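Local structure of ribokinase RBSK (Mycobacterium tuberculosis, 3GO6) at the interface of chains A and B. The protein phosphorylates D-ribose at its 5-hydroxyl, using ATP with a divalent metal ion, probably magnesium, to give D-ribose 5-phosphate. Numbering follows the deposited sequence. Chains: chain A/B, Ribokinase RBSK.

Contact 1: the interface of chains A and B. Residues chain A 111, 113, 125-128; chain B 32, 34, 48, 51.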
loop_
_atom_site.group_PDB
_atom_site.type_symbol
_atom_site.label_atom_id
_atom_site.label_comp_id
_atom_site.label_asym_id
_atom_site.label_seq_id
_atom_site.Cartn_x
_atom_site.Cartn_y
_atom_site.Cartn_z
ATOM N N THR A 111 9.668 0.290 0.525
ATOM C CA THR A 111 8.255 0.138 0.889
ATOM C C THR A 111 7.820 -1.244 0.428
ATOM O O THR A 111 8.111 -1.623 -0.714
ATOM C CB THR A 111 7.342 1.192 0.163
ATOM O OG1 THR A 111 7.754 2.530 0.493
ATOM C CG2 THR A 111 5.842 1.014 0.565
ATOM N N ILE A 113 4.352 -4.035 0.155
ATOM C CA ILE A 113 2.919 -4.283 0.314
ATOM C C ILE A 113 2.754 -5.773 0.604
ATOM O O ILE A 113 3.188 -6.616 -0.191
ATOM C CB ILE A 113 2.101 -3.954 -0.986
ATOM C CG1 ILE A 113 2.396 -2.538 -1.495
ATOM C CG2 ILE A 113 0.574 -4.169 -0.761
ATOM C CD1 ILE A 113 2.165 -1.438 -0.447
ATOM N N LEU A 125 4.954 -7.493 -2.314
ATOM C CA LEU A 125 5.422 -6.657 -3.404
ATOM C C LEU A 125 6.306 -5.558 -2.816
ATOM O O LEU A 125 5.866 -4.834 -1.909
ATOM C CB LEU A 125 4.226 -5.989 -4.106
ATOM C CG LEU A 125 4.504 -4.932 -5.169
ATOM C CD1 LEU A 125 5.256 -5.519 -6.335
ATOM C CD2 LEU A 125 3.199 -4.259 -5.649
ATOM N N VAL A 126 7.510 -5.392 -3.365
ATOM C CA VAL A 126 8.524 -4.523 -2.736
ATOM C C VAL A 126 9.006 -3.473 -3.724
ATOM O O VAL A 126 9.398 -3.803 -4.845
ATOM C CB VAL A 126 9.766 -5.330 -2.263
ATOM C CG1 VAL A 126 10.808 -4.396 -1.618
ATOM C CG2 VAL A 126 9.360 -6.457 -1.288
ATOM N N ALA A 127 8.971 -2.209 -3.313
ATOM C CA ALA A 127 9.671 -1.170 -4.054
ATOM C C ALA A 127 10.915 -0.930 -3.199
ATOM O O ALA A 127 10.823 -0.331 -2.117
ATOM C CB ALA A 127 8.817 0.067 -4.144
ATOM N N PRO A 128 12.075 -1.447 -3.644
ATOM C CA PRO A 128 13.218 -1.495 -2.747
ATOM C C PRO A 128 13.772 -0.141 -2.288
ATOM O O PRO A 128 14.399 -0.090 -1.230
ATOM C CB PRO A 128 14.266 -2.303 -3.534
ATOM C CG PRO A 128 13.889 -2.161 -4.939
ATOM C CD PRO A 128 12.379 -2.045 -4.957
ATOM N N LEU B 32 -0.485 4.859 -4.141
ATOM C CA LEU B 32 0.836 4.286 -4.335
ATOM C C LEU B 32 0.779 3.461 -5.616
ATOM O O LEU B 32 0.158 2.383 -5.656
ATOM C CB LEU B 32 1.199 3.383 -3.154
ATOM C CG LEU B 32 1.749 4.026 -1.864
ATOM C CD1 LEU B 32 0.819 5.019 -1.281
ATOM C CD2 LEU B 32 2.070 2.968 -0.797
ATOM N N PHE B 34 2.585 1.195 -8.247
ATOM C CA PHE B 34 3.723 0.301 -8.447
ATOM C C PHE B 34 3.691 -0.201 -9.893
ATOM O O PHE B 34 2.643 -0.670 -10.363
ATOM C CB PHE B 34 3.609 -0.934 -7.531
ATOM C CG PHE B 34 3.785 -0.650 -6.048
ATOM C CD1 PHE B 34 5.004 -0.897 -5.423
ATOM C CD2 PHE B 34 2.713 -0.188 -5.277
ATOM C CE1 PHE B 34 5.171 -0.664 -4.041
ATOM C CE2 PHE B 34 2.866 0.062 -3.897
ATOM C CZ PHE B 34 4.096 -0.187 -3.277
ATOM N N ALA B 48 9.033 -4.377 -7.534
ATOM C CA ALA B 48 8.488 -3.378 -8.463
ATOM C C ALA B 48 9.617 -2.631 -9.163
ATOM O O ALA B 48 10.667 -2.389 -8.557
ATOM C CB ALA B 48 7.579 -2.368 -7.712
ATOM N N LEU B 51 7.932 2.869 -7.631
ATOM C CA LEU B 51 6.803 3.257 -6.809
ATOM C C LEU B 51 6.653 4.777 -6.883
ATOM O O LEU B 51 7.611 5.492 -6.634
ATOM C CB LEU B 51 7.011 2.827 -5.350
ATOM C CG LEU B 51 6.117 3.494 -4.304
ATOM C CD1 LEU B 51 4.577 3.277 -4.560
ATOM C CD2 LEU B 51 6.505 2.962 -2.968
#
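B:Phe34 reaches across the dimer interface and lays its ring among A:Ile113, A:Leu125 and A:Ala127, side chains of two strands of chain A, 110-116 and 122-127. The protein is a homodimer of the PfkB family, and this apolar patch lies where strands of the two subunits pack together.

The carbon packing centres on that ring. Its two faces are taken by leucines from different chains: the methyl CD2 of A:Leu125 sits 3.6 Å above the plane, displaced toward the rim, while CD1 of B:Leu51, from the ring's own subunit, packs on the opposite face. A:Leu125 and B:Phe34 run past each other in opposite directions, which brings CD2 against the root of the ring, 3.7 Å from CG. The far end meets A:Ile113, whose CG1, anti to its own carbonyl carbon (chi1 -53°), comes within 3.4 Å of CZ; its CD1 follows along the same corner, near CZ and CE2. The methyl of A:Ala127 touches the rim at CE1, 3.7 Å away, and also abuts CB of B:Leu51 at 3.5 Å. Both faces and the tip are engaged, which should restrict rotation of the phenyl group. B:Leu51 then extends past A:Ala127 and crosses A:Thr111 at about a right angle, its CD2 lying 3.7 Å from CB of the threonine.

Polar contact comes from the backbone. The amide N of B:Ala48 donates to the carbonyl O of A:Val126 at 2.8 Å, nearly straight at the hydrogen (168°). CB of B:Ala48 points back toward its own subunit's B:Phe34 and meets the ring edge in plane.

Contact 2: the interface of chains A and B. Residues chain A 58, 123-126, 152, 178; chain B 40, 44-46.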
loop_
_atom_site.group_PDB
_atom_site.type_symbol
_atom_site.label_atom_id
_atom_site.label_comp_id
_atom_site.label_asym_id
_atom_site.label_seq_id
_atom_site.Cartn_x
_atom_site.Cartn_y
_atom_site.Cartn_z
ATOM N N LYS A 58 12.922 -8.122 4.485
ATOM C CA LYS A 58 13.536 -9.445 4.708
ATOM C C LYS A 58 14.781 -9.402 5.597
ATOM O O LYS A 58 14.950 -10.244 6.480
ATOM C CB LYS A 58 13.930 -10.110 3.380
ATOM C CG LYS A 58 12.762 -10.641 2.592
ATOM C CD LYS A 58 13.268 -11.395 1.344
ATOM C CE LYS A 58 12.127 -11.634 0.372
ATOM N NZ LYS A 58 10.831 -12.059 1.056
ATOM N N THR A 123 0.918 -12.468 -0.198
ATOM C CA THR A 123 1.770 -12.040 -1.309
ATOM C C THR A 123 2.575 -10.846 -0.836
ATOM O O THR A 123 2.127 -10.099 0.056
ATOM C CB THR A 123 0.989 -11.600 -2.585
ATOM O OG1 THR A 123 0.199 -10.423 -2.325
ATOM C CG2 THR A 123 0.081 -12.737 -3.125
ATOM N N VAL A 124 3.753 -10.666 -1.429
ATOM C CA VAL A 124 4.621 -9.543 -1.040
ATOM C C VAL A 124 5.091 -8.823 -2.304
ATOM O O VAL A 124 5.561 -9.473 -3.254
ATOM C CB VAL A 124 5.829 -10.035 -0.198
ATOM C CG1 VAL A 124 6.858 -8.891 0.080
ATOM C CG2 VAL A 124 5.371 -10.650 1.118
ATOM N N LEU A 125 4.954 -7.493 -2.314
ATOM C CA LEU A 125 5.422 -6.657 -3.404
ATOM C C LEU A 125 6.306 -5.558 -2.816
ATOM O O LEU A 125 5.866 -4.834 -1.909
ATOM C CB LEU A 125 4.226 -5.989 -4.106
ATOM C CG LEU A 125 4.504 -4.932 -5.169
ATOM C CD1 LEU A 125 5.256 -5.519 -6.335
ATOM C CD2 LEU A 125 3.199 -4.259 -5.649
ATOM N N VAL A 126 7.510 -5.392 -3.365
ATOM C CA VAL A 126 8.524 -4.523 -2.736
ATOM C C VAL A 126 9.006 -3.473 -3.724
ATOM O O VAL A 126 9.398 -3.803 -4.845
ATOM C CB VAL A 126 9.766 -5.330 -2.263
ATOM C CG1 VAL A 126 10.808 -4.396 -1.618
ATOM C CG2 VAL A 126 9.360 -6.457 -1.288
ATOM N N GLU A 152 16.905 -8.705 -2.147
ATOM C CA GLU A 152 16.258 -7.411 -2.443
ATOM C C GLU A 152 17.297 -6.295 -2.626
ATOM O O GLU A 152 17.042 -5.296 -3.314
ATOM C CB GLU A 152 15.245 -7.006 -1.363
ATOM C CG GLU A 152 14.117 -8.041 -1.112
ATOM C CD GLU A 152 13.095 -7.542 -0.067
ATOM O OE1 GLU A 152 13.342 -6.494 0.602
ATOM O OE2 GLU A 152 12.030 -8.177 0.061
ATOM N N PRO A 178 14.019 -12.330 -3.536
ATOM C CA PRO A 178 13.133 -12.856 -4.577
ATOM C C PRO A 178 13.923 -13.591 -5.646
ATOM O O PRO A 178 15.140 -13.411 -5.738
ATOM C CB PRO A 178 12.526 -11.608 -5.207
ATOM C CG PRO A 178 13.069 -10.437 -4.445
ATOM C CD PRO A 178 14.225 -10.876 -3.665
ATOM N N PRO B 40 2.436 -10.509 -7.710
ATOM C CA PRO B 40 3.024 -11.649 -7.003
ATOM C C PRO B 40 1.988 -12.749 -6.846
ATOM O O PRO B 40 0.809 -12.466 -6.638
ATOM C CB PRO B 40 3.368 -11.074 -5.628
ATOM C CG PRO B 40 2.433 -9.896 -5.476
ATOM C CD PRO B 40 2.346 -9.315 -6.847
ATOM N N GLU B 44 4.810 -15.687 -2.911
ATOM C CA GLU B 44 5.900 -15.120 -3.713
ATOM C C GLU B 44 6.174 -13.649 -3.314
ATOM O O GLU B 44 5.265 -12.918 -2.886
ATOM C CB GLU B 44 5.548 -15.236 -5.217
ATOM C CG GLU B 44 6.423 -14.441 -6.224
ATOM C CD GLU B 44 6.007 -14.581 -7.712
ATOM O OE1 GLU B 44 4.825 -14.384 -8.057
ATOM O OE2 GLU B 44 6.893 -14.864 -8.559
ATOM N N THR B 45 7.434 -13.249 -3.474
ATOM C CA THR B 45 7.875 -11.863 -3.377
ATOM C C THR B 45 8.303 -11.390 -4.750
ATOM O O THR B 45 9.145 -12.024 -5.408
ATOM C CB THR B 45 9.076 -11.736 -2.424
ATOM O OG1 THR B 45 8.702 -12.208 -1.129
ATOM C CG2 THR B 45 9.555 -10.251 -2.310
ATOM N N VAL B 46 7.753 -10.254 -5.154
ATOM C CA VAL B 46 8.069 -9.630 -6.423
ATOM C C VAL B 46 8.661 -8.233 -6.140
ATOM O O VAL B 46 8.217 -7.556 -5.205
ATOM C CB VAL B 46 6.756 -9.578 -7.284
ATOM C CG1 VAL B 46 6.717 -8.437 -8.267
ATOM C CG2 VAL B 46 6.540 -10.927 -7.977
#
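B:Thr45 and A:Val124 lie side by side where strand 45-47 of chain B pairs in parallel with strand 122-127 of chain A, a beta-sheet extended across the dimer of this PfkB-family ribokinase.

B:Thr45 buries 58 Å² and uses both branches of its side chain. OG1, the hydroxyl, is anti to the carbonyl carbon (chi1 -59°) and accepts a hydrogen bond from the terminal amine nitrogen NZ of A:Lys58 at 3.1 Å. The two side chains meet tip to tip, the lysine chain nearly straight until it bends at chi4 (-42°) to present NZ. The methyl CG2, anti to the backbone N, lies 3.9 Å from CG1 of A:Val124 and equally near CG2 of A:Val126. A:Pro178, which follows a cis peptide bond, packs obliquely against the threonine, its CB 3.4 Å from the carbonyl O of B:Thr45. A:Lys58 and A:Glu152 also line the ribose pocket of chain A, so chain B comes right up to the wall of its neighbour's substrate site.

A:Val124, burying 53 Å², bonds through both backbone polar groups. Its N donates to the carbonyl O of B:Glu44 at 3.1 Å, and its O accepts from B:Val46 N at 3.0 Å. Two residues on, A:Val126 N donates to B:Val46 O at 2.9 Å. Between these backbone bonds A:Leu125 turns CD1 toward CG1 of B:Val46.

B:Pro40, with 49 Å² buried, closes the other end. Its ring crosses A:Thr123 at about a right angle, CG lying 3.7 Å from CB of the threonine, while the methyl CG2 of A:Thr123 faces the proline's carbonyl O.

The C-alpha centres of contact 1 and contact 2 are about 9 Å apart, and A:Leu125 and A:Val126 of strand 122-127 belong to both. Contact 2 is mostly backbone pairing along that strand; contact 1 continues from A:Val126 O and brings in strand 110-116 with more apolar packing, so one strand of chain A ties both into a continuous seam. The centre of contact 2 is about 9 Å from A:Asp248, the catalytic base of the PfkB family, that of contact 1 about 15 Å. Two-fold symmetry repeats both with the chains exchanged. Dimerisation thus probably helps shape each subunit's ribose site.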